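Local coordinates for major capsid protein (Faustovirus, PDB 5J7O), which builds the icosahedral protein shell of a large double-stranded DNA virus, folding as a double jelly-roll and assembling into trimers, at the interface of chains A and B. Coordinates in Å, arbitrary orientation; residue numbers count along the deposited sequence, not the author numbering. Chains: chain A/B, major capsid protein.

Contact 1: the interface of chains A and B. Residues chain A 349, 361, 364; chain B 490, 493, 497-498, 503.
A:Leu349 and A:Leu364 project from two strands of one subunit, 341-351 and 364-375, onto a turn of the next subunit that carries B:Pro497, B:Val498 and the start of strand 503-521. Both leucines use CD2 against the ring of B:Phe503, and A:Leu364 adds its CB against the proline. In A:Leu349, chi1 of -78° sets CG beside the backbone N, and from there chi2 brings CD2 to the far end of the ring, 3.7 Å from CE2 of B:Phe503; leucine and phenylalanine approach from opposite directions. A:Leu364 takes the other course, with CG anti to the backbone N (chi1 172°), and crosses the phenylalanine at about a right angle, its CD2 3.7 Å from CE1 of B:Phe503. The two methyls lie side by side near the outer rim, displaced to the same side of the ring as the proline. There B:Pro497 sets its CB 3.6 Å above the phenylalanine face, offset toward the rim, while its CG meets CB of A:Leu364 at 3.7 Å. B:Val498 adds CG2, 4.0 Å from CD2 of A:Leu349. Next to this greasy cluster a water links the chains. Its O lies 2.8 Å from the carbonyl O of A:Leu364, and the path to the amide N of B:Ser490 is nearly straight (163° at H). The patch seats the B turn against the A strands, an apolar clasp that presumably steadies neighbouring subunits within the capsomer.

Contact 2: the interface of chains A and B. Residues chain A 363-364, 491, 501-502, 504; chain B 490, 492-493.
This is a polar, salt-bridged part of the subunit-subunit interface in a trimer of double jelly-roll capsid proteins, where a loop carboxylate of one copy plugs into a site of its neighbour formed by loop residues and the starts of strands 364-375 and 503-521, and so ties the two together. The plug is B:Asp493, which buries 89 Å² against chain A. A:Lys504 comes to meet it from the opposite direction: its chain bends at chi2 (-49°) and then runs out extended, delivering the ammonium NZ to 3.1 Å from the carboxylate OD1. This salt bridge uses the syn lone pair of OD1, on the side of the other oxygen; the second contact, to OD2, is weak. Two backbone carbonyls of chain A hold the same ammonium. NZ donates to O of A:Thr501 at 2.6 Å, tilted 20° from the carbonyl plane, and to O of A:Leu364 at 3.0 Å, from well above the plane of that carbonyl. The lysine is therefore positioned by its own subunit as well as by the partner, and the carbonyls would be expected to stabilise its positive charge. Apolar groups flank the carboxylate. A:Leu363 crosses B:Asp493 obliquely, with CD2 packed 3.5 Å from CB. A:Ile491 reaches in with CD1, 3.6 Å from OD2 of B:Asp493, while its CG2 lies 3.5 Å from the backbone O of B:Ser490. Having CG1 between the backbone N and the carbonyl carbon (chi1 72°) points the longer isoleucine branch, with its terminal methyl, toward the aspartate.

Contact 1: the interface of chains A and B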
# COMPACT_ATOMS: atom_id res chain seq x y z
N LEU A 349 13.96 -45.64 4.71
CA LEU A 349 14.57 -46.61 3.80
C LEU A 349 13.67 -47.84 3.74
O LEU A 349 13.59 -48.60 4.71
CB LEU A 349 15.98 -46.99 4.26
CG LEU A 349 17.14 -46.03 3.99
CD1 LEU A 349 17.06 -44.79 4.86
CD2 LEU A 349 18.47 -46.75 4.20
N GLY A 361 18.73 -54.13 6.78
CA GLY A 361 17.92 -54.61 5.67
C GLY A 361 18.62 -54.45 4.34
O GLY A 361 19.38 -53.51 4.11
N LEU A 364 17.31 -52.05 -1.24
CA LEU A 364 16.70 -50.74 -1.02
C LEU A 364 16.09 -50.23 -2.31
O LEU A 364 16.80 -50.02 -3.30
CB LEU A 364 17.75 -49.75 -0.50
CG LEU A 364 17.29 -48.29 -0.41
CD1 LEU A 364 16.28 -48.12 0.72
CD2 LEU A 364 18.48 -47.36 -0.23
N SER B 490 21.42 -47.03 -3.25
CA SER B 490 22.28 -48.18 -3.01
C SER B 490 22.63 -48.84 -4.34
O SER B 490 21.73 -49.18 -5.13
CB SER B 490 21.60 -49.19 -2.09
OG SER B 490 22.17 -50.48 -2.24
N ASP B 493 22.83 -54.55 -4.06
CA ASP B 493 21.63 -55.06 -3.44
C ASP B 493 21.88 -56.24 -2.50
O ASP B 493 20.92 -56.80 -1.96
CB ASP B 493 20.61 -55.47 -4.51
CG ASP B 493 19.81 -54.29 -5.02
OD1 ASP B 493 19.61 -53.32 -4.25
OD2 ASP B 493 19.36 -54.32 -6.19
N PRO B 497 22.30 -50.91 3.02
CA PRO B 497 22.77 -49.55 2.73
C PRO B 497 23.35 -48.83 3.93
O PRO B 497 24.37 -48.14 3.80
CB PRO B 497 21.49 -48.85 2.22
CG PRO B 497 20.59 -49.96 1.78
CD PRO B 497 20.88 -51.10 2.71
N VAL B 498 22.74 -48.97 5.11
CA VAL B 498 23.14 -48.20 6.28
C VAL B 498 24.59 -48.50 6.63
O VAL B 498 24.96 -49.65 6.87
CB VAL B 498 22.21 -48.49 7.46
CG1 VAL B 498 22.75 -47.84 8.73
CG2 VAL B 498 20.80 -48.00 7.17
N PHE B 503 26.13 -46.96 -0.33
CA PHE B 503 24.99 -46.07 -0.12
C PHE B 503 25.42 -44.66 -0.51
O PHE B 503 25.84 -43.84 0.31
CB PHE B 503 24.54 -46.15 1.34
CG PHE B 503 23.15 -45.62 1.58
CD1 PHE B 503 22.29 -45.34 0.53
CD2 PHE B 503 22.71 -45.41 2.88
CE1 PHE B 503 21.02 -44.85 0.78
CE2 PHE B 503 21.45 -44.91 3.13
CZ PHE B 503 20.60 -44.64 2.08
O HOH W 1 18.61 -47.90 -3.72

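Contact 2: the interface of chains A and B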
# COMPACT_ATOMS: atom_id res chain seq x y z
N LEU A 363 18.29 -54.80 -0.13
CA LEU A 363 17.41 -54.49 -1.26
C LEU A 363 16.65 -53.19 -1.01
O LEU A 363 15.47 -53.22 -0.64
CB LEU A 363 16.44 -55.64 -1.52
CG LEU A 363 16.06 -56.00 -2.96
CD1 LEU A 363 15.33 -54.86 -3.66
CD2 LEU A 363 17.28 -56.43 -3.75
N LEU A 364 17.31 -52.05 -1.24
CA LEU A 364 16.70 -50.74 -1.02
C LEU A 364 16.09 -50.23 -2.31
O LEU A 364 16.80 -50.02 -3.30
CB LEU A 364 17.75 -49.75 -0.50
CG LEU A 364 17.29 -48.29 -0.41
CD1 LEU A 364 16.28 -48.12 0.72
CD2 LEU A 364 18.48 -47.36 -0.23
N ILE A 491 21.06 -49.29 -11.41
CA ILE A 491 22.29 -49.78 -10.80
C ILE A 491 22.79 -51.05 -11.47
O ILE A 491 23.76 -51.65 -11.00
CB ILE A 491 22.12 -49.99 -9.28
CG1 ILE A 491 21.25 -51.21 -9.00
CG2 ILE A 491 21.53 -48.75 -8.64
CD1 ILE A 491 21.37 -51.72 -7.58
N THR A 501 13.50 -53.76 -9.79
CA THR A 501 13.98 -53.26 -8.51
C THR A 501 15.39 -52.70 -8.58
O THR A 501 15.85 -52.09 -7.61
CB THR A 501 13.93 -54.37 -7.45
OG1 THR A 501 14.50 -55.57 -7.98
CG2 THR A 501 12.49 -54.64 -7.03
N THR A 502 16.09 -52.89 -9.70
CA THR A 502 17.36 -52.22 -9.94
C THR A 502 17.17 -50.76 -10.36
O THR A 502 18.17 -50.05 -10.53
CB THR A 502 18.16 -52.96 -11.01
OG1 THR A 502 17.40 -53.05 -12.22
CG2 THR A 502 18.50 -54.37 -10.54
N LYS A 504 16.19 -47.57 -8.98
CA LYS A 504 16.02 -47.05 -7.63
C LYS A 504 15.25 -45.74 -7.63
O LYS A 504 15.27 -44.97 -8.59
CB LYS A 504 17.39 -46.84 -6.98
CG LYS A 504 18.24 -48.09 -6.95
CD LYS A 504 17.43 -49.26 -6.41
CE LYS A 504 18.28 -50.50 -6.25
NZ LYS A 504 17.50 -51.63 -5.69
N SER B 490 21.42 -47.03 -3.25
CA SER B 490 22.28 -48.18 -3.01
C SER B 490 22.63 -48.84 -4.34
O SER B 490 21.73 -49.18 -5.13
CB SER B 490 21.60 -49.19 -2.09
OG SER B 490 22.17 -50.48 -2.24
N ASP B 492 24.48 -51.67 -4.53
CA ASP B 492 24.76 -53.09 -4.29
C ASP B 492 23.61 -53.64 -3.47
O ASP B 492 23.42 -53.25 -2.31
CB ASP B 492 26.10 -53.28 -3.57
CG ASP B 492 26.59 -54.71 -3.61
OD1 ASP B 492 25.78 -55.62 -3.91
OD2 ASP B 492 27.78 -54.94 -3.34
N ASP B 493 22.83 -54.55 -4.06
CA ASP B 493 21.63 -55.06 -3.44
C ASP B 493 21.88 -56.24 -2.50
O ASP B 493 20.92 -56.80 -1.96
CB ASP B 493 20.61 -55.47 -4.51
CG ASP B 493 19.81 -54.29 -5.02
OD1 ASP B 493 19.61 -53.32 -4.25
OD2 ASP B 493 19.36 -54.32 -6.19
O HOH W 2 18.61 -47.90 -3.72

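Contact 1 and contact 2 are adjoining patches of one larger interface, the centres of their C-alpha atoms about 7 Å apart, and they share A:Leu364, B:Ser490 and B:Asp493. A:Leu364 joins them physically: its side chain belongs to the apolar cluster of contact 1, while its carbonyl meets both the bridging water and the lysine ammonium of contact 2. On chain B, the end of strand 473-490 and the loop after it contribute to both. Strand 503-521 serves from different copies, through B:Phe503 in contact 1 and A:Lys504 in contact 2, at an interface that is not an exact two-fold, as suits a trimer.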